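Local coordinates for cricket paralysis virus 1A protein (Cricket paralysis virus, PDB 6C3R), which suppresses antiviral RNA interference in insect cells by binding and inactivating host AGO2 and recruiting a cellular ubiquitin ligase complex that promotes its degradation, at residues 109-112 against 113-116; 117-120 against 121-125. All blocks are in the same frame, centred on the assembly; numbering follows the deposited sequence.

Contact 1: 109-112 against 113-116; sequences SPRF and FMDH
His-116 reaches back to helix 110-114 and meets Phe-112 in two ways. Its ND1 donates to the backbone O of Phe-112 at 2.7 Å, with an N-H...O angle of 161°; the carbonyl oxygen lies in the imidazole plane and is approached on a lone pair. The same ND1 also stands over the centre of the Phe-112 ring, so the imidazole covers one face of the phenyl while the two ring planes are inclined at 34°, an oblique pairing. The closest ring atoms are Phe-112 CE2 and His-116 CE1, 3.8 Å apart. Phe-112 can offer that face because its CG is anti to the backbone N (chi1 -174°), and Phe-77 stacks on His-116 in turn.

One residue earlier in each segment, Arg-111 and Asp-115 form an i to i+4 salt bridge, with NH2 to OD1 at 3.1 Å. The oxygen sits at the guanidinium edge, near its plane, yet the nitrogen approaches from above the carboxylate plane; NE adds a weak bond to the same OD1. Bends at chi2 and chi3 turn the arginine chain so that it crosses the Met-114 side chain at about a right angle, Arg-111 NH1 lying 3.6 Å from Met-114 CE. That NH1 is paired with Glu-5 of helix 2-16.

At the start, Ser-109 OG accepts weakly from Phe-112 N at 3.5 Å. A serine at the N-cap with proline at the first helical position is a common way to start a helix; here the weak capping bond opens a short helix directly after strand 104-108.

Contact 2: 117-120 against 121-125; sequences LDWF and QQWKL
Trp-119 and Trp-123 lie one turn apart on helix 117-123 and meet through the benzo parts of their indoles, CH2 of Trp-119 standing 4.0 Å from CE3 of Trp-123 in an oblique apolar contact. The i to i+4 spacing puts both residues on one side of the helix, and CG anti to the backbone N in both (chi1 -170° and 161°) carries the benzo parts together.

Followed outward, Trp-123 begins at CB, which lies 3.5 Å from the carbonyl O of Phe-120. The same Trp-123 CB is 3.6 Å from Trp-119 O and also has Trp-119 CZ3 nearby. At CG and then CD1 the ring runs past Phe-120 O, which sits at the indole edge, near its plane, 3.9 Å from Trp-123 CD1. On the six-membered side CE3 takes the contact with Trp-119. Farther out, NE1 is hydrogen-bonded to the backbone O of Leu-21, and Phe-28 meets the indole edge-to-face.

Phe-120 turns the other way, its CG beside the backbone N, and Trp-119 CE3 lies over the centre of one phenyl face. Beneath the side chains the helix is held by i to i+4 bonds, the straightest from Trp-123 N to Trp-119 O, 2.9 Å at an N-H...O angle of 178°.

Trp-119 stacks on Phe-135 of helix 129-136 and meets Phe-77 and Trp-80 of helix 77-90 edge-to-face. With Phe-120 and Trp-123 both packed on Phe-28 of strand 26-30, helix 117-123 is joined to one strand of the parallel pair and to two helices.

Contacts 1 and 2 occupy consecutive short helices, 110-114 and 117-123, with centres 12 Å apart, and they touch through buried phenylalanines and Phe-120, Phe-113 CD1 lying 3.5 Å from Phe-120 CD2. Each has a buried side (Phe-112 and Phe-113; Phe-120 and Trp-123) and a more exposed one, which in 109-116 carries the Arg-111/Asp-115 salt bridge. There an imidazole also binds a backbone carbonyl, and helix 2-16, which carries the BC-box, packs on Phe-113 and Met-114. Across 117-125 the side-chain contact is apolar, between two tryptophans. Trp-80 of helix 77-90 touches both, through Phe-112 and Trp-119, and strand 26-30 likewise supports both.

Contact 1: 109-112 against 113-116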
ATOM      1  N   SER A 109     -19.475   8.659  13.839  1.00 35.95           N
ATOM      2  CA  SER A 109     -20.237   8.933  15.060  1.00 36.39           C
ATOM      3  C   SER A 109     -21.450   7.958  15.224  1.00 36.68           C
ATOM      4  O   SER A 109     -21.887   7.327  14.244  1.00 36.42           O
ATOM      5  CB  SER A 109     -20.711  10.391  15.099  1.00 36.68           C
ATOM      6  OG  SER A 109     -21.870  10.601  14.308  1.00 36.18           O
ATOM      7  N   PRO A 110     -21.996   7.837  16.459  1.00 35.71           N
ATOM      8  CA  PRO A 110     -23.178   7.020  16.713  1.00 34.82           C
ATOM      9  C   PRO A 110     -24.464   7.484  16.052  1.00 33.81           C
ATOM     10  O   PRO A 110     -25.287   6.668  15.660  1.00 34.62           O
ATOM     11  CB  PRO A 110     -23.335   7.119  18.225  1.00 36.03           C
ATOM     12  CG  PRO A 110     -21.979   7.398  18.731  1.00 36.15           C
ATOM     13  CD  PRO A 110     -21.420   8.333  17.719  1.00 35.85           C
ATOM     14  N   ARG A 111     -24.665   8.780  15.948  1.00 33.53           N
ATOM     15  CA  ARG A 111     -25.867   9.295  15.312  1.00 33.47           C
ATOM     16  C   ARG A 111     -25.869   8.844  13.840  1.00 32.66           C
ATOM     17  O   ARG A 111     -26.878   8.380  13.315  1.00 33.12           O
ATOM     18  CB  ARG A 111     -25.914  10.814  15.465  1.00 33.87           C
ATOM     19  CG  ARG A 111     -27.142  11.524  14.915  1.00 35.18           C
ATOM     20  CD  ARG A 111     -28.435  11.311  15.705  1.00 36.78           C
ATOM     21  NE  ARG A 111     -29.156  10.133  15.184  1.00 37.89           N
ATOM     22  CZ  ARG A 111     -29.611   9.081  15.870  1.00 37.55           C
ATOM     23  NH1 ARG A 111     -29.504   8.982  17.187  1.00 37.93           N
ATOM     24  NH2 ARG A 111     -30.209   8.103  15.200  1.00 38.31           N
ATOM     25  N   PHE A 112     -24.713   8.934  13.203  1.00 31.52           N
ATOM     26  CA  PHE A 112     -24.575   8.602  11.799  1.00 30.77           C
ATOM     27  C   PHE A 112     -24.754   7.113  11.519  1.00 31.51           C
ATOM     28  O   PHE A 112     -25.417   6.729  10.539  1.00 29.72           O
ATOM     29  CB  PHE A 112     -23.197   9.049  11.327  1.00 30.27           C
ATOM     30  CG  PHE A 112     -22.989   8.892   9.864  1.00 29.67           C
ATOM     31  CD1 PHE A 112     -22.538   7.685   9.340  1.00 29.04           C
ATOM     32  CD2 PHE A 112     -23.241   9.954   9.005  1.00 29.62           C
ATOM     33  CE1 PHE A 112     -22.344   7.538   7.985  1.00 29.22           C
ATOM     34  CE2 PHE A 112     -23.048   9.807   7.650  1.00 29.43           C
ATOM     35  CZ  PHE A 112     -22.601   8.598   7.140  1.00 29.34           C
ATOM     36  N   PHE A 113     -24.127   6.292  12.367  1.00 32.58           N
ATOM     37  CA  PHE A 113     -24.295   4.839  12.332  1.00 34.40           C
ATOM     38  C   PHE A 113     -25.751   4.422  12.432  1.00 35.06           C
ATOM     39  O   PHE A 113     -26.199   3.572  11.686  1.00 33.83           O
ATOM     40  CB  PHE A 113     -23.496   4.173  13.447  1.00 35.69           C
ATOM     41  CG  PHE A 113     -23.817   2.713  13.630  1.00 37.32           C
ATOM     42  CD1 PHE A 113     -23.509   1.791  12.633  1.00 37.29           C
ATOM     43  CD2 PHE A 113     -24.443   2.253  14.793  1.00 37.77           C
ATOM     44  CE1 PHE A 113     -23.801   0.440  12.802  1.00 37.80           C
ATOM     45  CE2 PHE A 113     -24.725   0.900  14.966  1.00 38.17           C
ATOM     46  CZ  PHE A 113     -24.408  -0.005  13.971  1.00 37.87           C
ATOM     47  N   MET A 114     -26.486   5.068  13.328  1.00 37.41           N
ATOM     48  CA  MET A 114     -27.874   4.731  13.565  1.00 39.43           C
ATOM     49  C   MET A 114     -28.859   5.396  12.628  1.00 38.90           C
ATOM     50  O   MET A 114     -29.988   4.942  12.535  1.00 39.56           O
ATOM     51  CB  MET A 114     -28.219   5.016  15.016  1.00 43.28           C
ATOM     52  CG  MET A 114     -27.416   4.128  15.953  1.00 45.66           C
ATOM     53  SD  MET A 114     -27.968   4.169  17.656  1.00 49.97           S
ATOM     54  CE  MET A 114     -27.809   5.914  18.048  1.00 48.69           C
ATOM     55  N   ASP A 115     -28.458   6.435  11.903  1.00 38.78           N
ATOM     56  CA  ASP A 115     -29.239   6.856  10.723  1.00 38.90           C
ATOM     57  C   ASP A 115     -29.013   5.984   9.486  1.00 38.14           C
ATOM     58  O   ASP A 115     -29.701   6.174   8.493  1.00 38.79           O
ATOM     59  CB  ASP A 115     -28.983   8.327  10.379  1.00 40.01           C
ATOM     60  CG  ASP A 115     -29.500   9.279  11.456  1.00 41.30           C
ATOM     61  OD1 ASP A 115     -30.378   8.870  12.230  1.00 42.40           O
ATOM     62  OD2 ASP A 115     -29.035  10.438  11.540  1.00 42.48           O
ATOM     63  N   HIS A 116     -28.071   5.033   9.530  1.00 37.94           N
ATOM     64  CA  HIS A 116     -27.671   4.261   8.345  1.00 37.47           C
ATOM     65  C   HIS A 116     -27.421   2.774   8.644  1.00 37.90           C
ATOM     66  O   HIS A 116     -26.552   2.152   8.045  1.00 37.51           O
ATOM     67  CB  HIS A 116     -26.436   4.897   7.689  1.00 36.89           C
ATOM     68  CG  HIS A 116     -26.641   6.314   7.247  1.00 37.03           C
ATOM     69  ND1 HIS A 116     -26.305   7.399   8.030  1.00 37.20           N
ATOM     70  CD2 HIS A 116     -27.157   6.824   6.107  1.00 37.20           C
ATOM     71  CE1 HIS A 116     -26.595   8.512   7.387  1.00 37.05           C
ATOM     72  NE2 HIS A 116     -27.100   8.190   6.210  1.00 37.21           N
TER

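Contact 2: 117-120 against 121-125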
ATOM      1  N   LEU A 117     -28.248   2.194   9.507  1.00 38.50           N
ATOM      2  CA  LEU A 117     -28.095   0.793   9.916  1.00 39.49           C
ATOM      3  C   LEU A 117     -28.094  -0.201   8.750  1.00 39.84           C
ATOM      4  O   LEU A 117     -27.236  -1.067   8.654  1.00 39.13           O
ATOM      5  CB  LEU A 117     -29.203   0.421  10.902  1.00 40.43           C
ATOM      6  CG  LEU A 117     -29.157   1.161  12.243  1.00 40.09           C
ATOM      7  CD1 LEU A 117     -30.474   0.984  12.963  1.00 41.36           C
ATOM      8  CD2 LEU A 117     -28.009   0.681  13.118  1.00 39.61           C
ATOM      9  N   ASP A 118     -29.058  -0.064   7.861  1.00 41.67           N
ATOM     10  CA  ASP A 118     -29.133  -0.941   6.702  1.00 43.49           C
ATOM     11  C   ASP A 118     -27.852  -0.853   5.894  1.00 41.95           C
ATOM     12  O   ASP A 118     -27.289  -1.880   5.527  1.00 42.57           O
ATOM     13  CB  ASP A 118     -30.339  -0.601   5.823  1.00 46.06           C
ATOM     14  CG  ASP A 118     -31.664  -0.979   6.473  1.00 50.06           C
ATOM     15  OD1 ASP A 118     -31.699  -1.959   7.256  1.00 53.45           O
ATOM     16  OD2 ASP A 118     -32.686  -0.301   6.199  1.00 52.75           O
ATOM     17  N   TRP A 119     -27.375   0.369   5.664  1.00 40.42           N
ATOM     18  CA  TRP A 119     -26.145   0.581   4.897  1.00 37.98           C
ATOM     19  C   TRP A 119     -24.938  -0.120   5.537  1.00 36.92           C
ATOM     20  O   TRP A 119     -24.178  -0.763   4.838  1.00 37.70           O
ATOM     21  CB  TRP A 119     -25.881   2.078   4.703  1.00 36.49           C
ATOM     22  CG  TRP A 119     -24.779   2.361   3.745  1.00 35.43           C
ATOM     23  CD1 TRP A 119     -24.897   2.622   2.419  1.00 35.04           C
ATOM     24  CD2 TRP A 119     -23.373   2.409   4.041  1.00 34.96           C
ATOM     25  NE1 TRP A 119     -23.661   2.820   1.864  1.00 34.40           N
ATOM     26  CE2 TRP A 119     -22.707   2.692   2.832  1.00 34.10           C
ATOM     27  CE3 TRP A 119     -22.613   2.214   5.211  1.00 33.98           C
ATOM     28  CZ2 TRP A 119     -21.333   2.806   2.756  1.00 34.20           C
ATOM     29  CZ3 TRP A 119     -21.245   2.325   5.138  1.00 33.57           C
ATOM     30  CH2 TRP A 119     -20.611   2.616   3.922  1.00 34.12           C
ATOM     31  N   PHE A 120     -24.770   0.007   6.846  1.00 36.48           N
ATOM     32  CA  PHE A 120     -23.654  -0.651   7.555  1.00 37.40           C
ATOM     33  C   PHE A 120     -23.753  -2.170   7.600  1.00 38.56           C
ATOM     34  O   PHE A 120     -22.751  -2.858   7.728  1.00 36.75           O
ATOM     35  CB  PHE A 120     -23.485  -0.103   8.982  1.00 36.82           C
ATOM     36  CG  PHE A 120     -22.772   1.199   9.009  1.00 35.83           C
ATOM     37  CD1 PHE A 120     -21.404   1.243   8.808  1.00 35.66           C
ATOM     38  CD2 PHE A 120     -23.469   2.386   9.150  1.00 35.25           C
ATOM     39  CE1 PHE A 120     -20.740   2.452   8.779  1.00 35.00           C
ATOM     40  CE2 PHE A 120     -22.813   3.591   9.127  1.00 34.79           C
ATOM     41  CZ  PHE A 120     -21.450   3.627   8.940  1.00 35.05           C
ATOM     42  N   GLN A 121     -24.981  -2.666   7.522  1.00 41.35           N
ATOM     43  CA  GLN A 121     -25.250  -4.094   7.424  1.00 43.03           C
ATOM     44  C   GLN A 121     -24.818  -4.637   6.031  1.00 43.80           C
ATOM     45  O   GLN A 121     -24.241  -5.732   5.935  1.00 43.36           O
ATOM     46  CB  GLN A 121     -26.739  -4.339   7.725  1.00 43.72           C
ATOM     47  CG  GLN A 121     -27.073  -5.763   8.115  1.00 45.07           C
ATOM     48  CD  GLN A 121     -26.534  -6.141   9.481  1.00 44.80           C
ATOM     49  OE1 GLN A 121     -27.111  -5.771  10.507  1.00 43.61           O
ATOM     50  NE2 GLN A 121     -25.439  -6.920   9.501  1.00 44.73           N
ATOM     51  N   GLN A 122     -25.058  -3.860   4.970  1.00 44.44           N
ATOM     52  CA  GLN A 122     -24.575  -4.232   3.650  1.00 46.25           C
ATOM     53  C   GLN A 122     -23.069  -4.100   3.502  1.00 46.02           C
ATOM     54  O   GLN A 122     -22.424  -4.986   2.935  1.00 47.73           O
ATOM     55  CB  GLN A 122     -25.236  -3.434   2.560  1.00 48.17           C
ATOM     56  CG  GLN A 122     -24.764  -3.828   1.148  1.00 52.94           C
ATOM     57  CD  GLN A 122     -24.829  -5.334   0.801  1.00 55.61           C
ATOM     58  OE1 GLN A 122     -25.595  -6.107   1.397  1.00 57.74           O
ATOM     59  NE2 GLN A 122     -24.027  -5.741  -0.198  1.00 56.67           N
ATOM     60  N   TRP A 123     -22.509  -2.994   3.979  1.00 44.52           N
ATOM     61  CA  TRP A 123     -21.067  -2.851   4.098  1.00 42.60           C
ATOM     62  C   TRP A 123     -20.374  -4.158   4.512  1.00 44.88           C
ATOM     63  O   TRP A 123     -19.327  -4.493   3.958  1.00 46.04           O
ATOM     64  CB  TRP A 123     -20.755  -1.754   5.111  1.00 41.02           C
ATOM     65  CG  TRP A 123     -19.361  -1.796   5.666  1.00 39.73           C
ATOM     66  CD1 TRP A 123     -18.950  -2.403   6.822  1.00 39.84           C
ATOM     67  CD2 TRP A 123     -18.206  -1.209   5.090  1.00 38.48           C
ATOM     68  NE1 TRP A 123     -17.604  -2.230   6.990  1.00 39.25           N
ATOM     69  CE2 TRP A 123     -17.123  -1.498   5.935  1.00 38.95           C
ATOM     70  CE3 TRP A 123     -17.981  -0.449   3.944  1.00 39.12           C
ATOM     71  CZ2 TRP A 123     -15.824  -1.049   5.666  1.00 38.97           C
ATOM     72  CZ3 TRP A 123     -16.689  -0.001   3.673  1.00 38.84           C
ATOM     73  CH2 TRP A 123     -15.628  -0.311   4.527  1.00 39.00           C
ATOM     74  N   LYS A 124     -20.944  -4.880   5.489  1.00 46.36           N
ATOM     75  CA  LYS A 124     -20.318  -6.102   6.021  1.00 47.94           C
ATOM     76  C   LYS A 124     -20.236  -7.260   5.027  1.00 48.20           C
ATOM     77  O   LYS A 124     -19.400  -8.146   5.177  1.00 48.62           O
ATOM     78  CB  LYS A 124     -21.068  -6.615   7.253  1.00 49.46           C
ATOM     79  CG  LYS A 124     -20.890  -5.793   8.507  1.00 48.68           C
ATOM     80  CD  LYS A 124     -21.475  -6.513   9.705  1.00 49.30           C
ATOM     81  CE  LYS A 124     -20.554  -7.607  10.215  1.00 49.92           C
ATOM     82  NZ  LYS A 124     -21.036  -8.086  11.537  1.00 51.78           N
ATOM     83  N   LEU A 125     -21.125  -7.260   4.045  1.00 47.50           N
ATOM     84  CA  LEU A 125     -21.233  -8.344   3.089  1.00 48.67           C
ATOM     85  C   LEU A 125     -20.452  -8.149   1.793  1.00 49.86           C
ATOM     86  O   LEU A 125     -20.480  -9.035   0.931  1.00 52.37           O
ATOM     87  CB  LEU A 125     -22.709  -8.549   2.756  1.00 48.96           C
ATOM     88  CG  LEU A 125     -23.598  -8.883   3.958  1.00 47.67           C
ATOM     89  CD1 LEU A 125     -25.066  -8.699   3.610  1.00 47.11           C
ATOM     90  CD2 LEU A 125     -23.282 -10.290   4.438  1.00 48.31           C
TER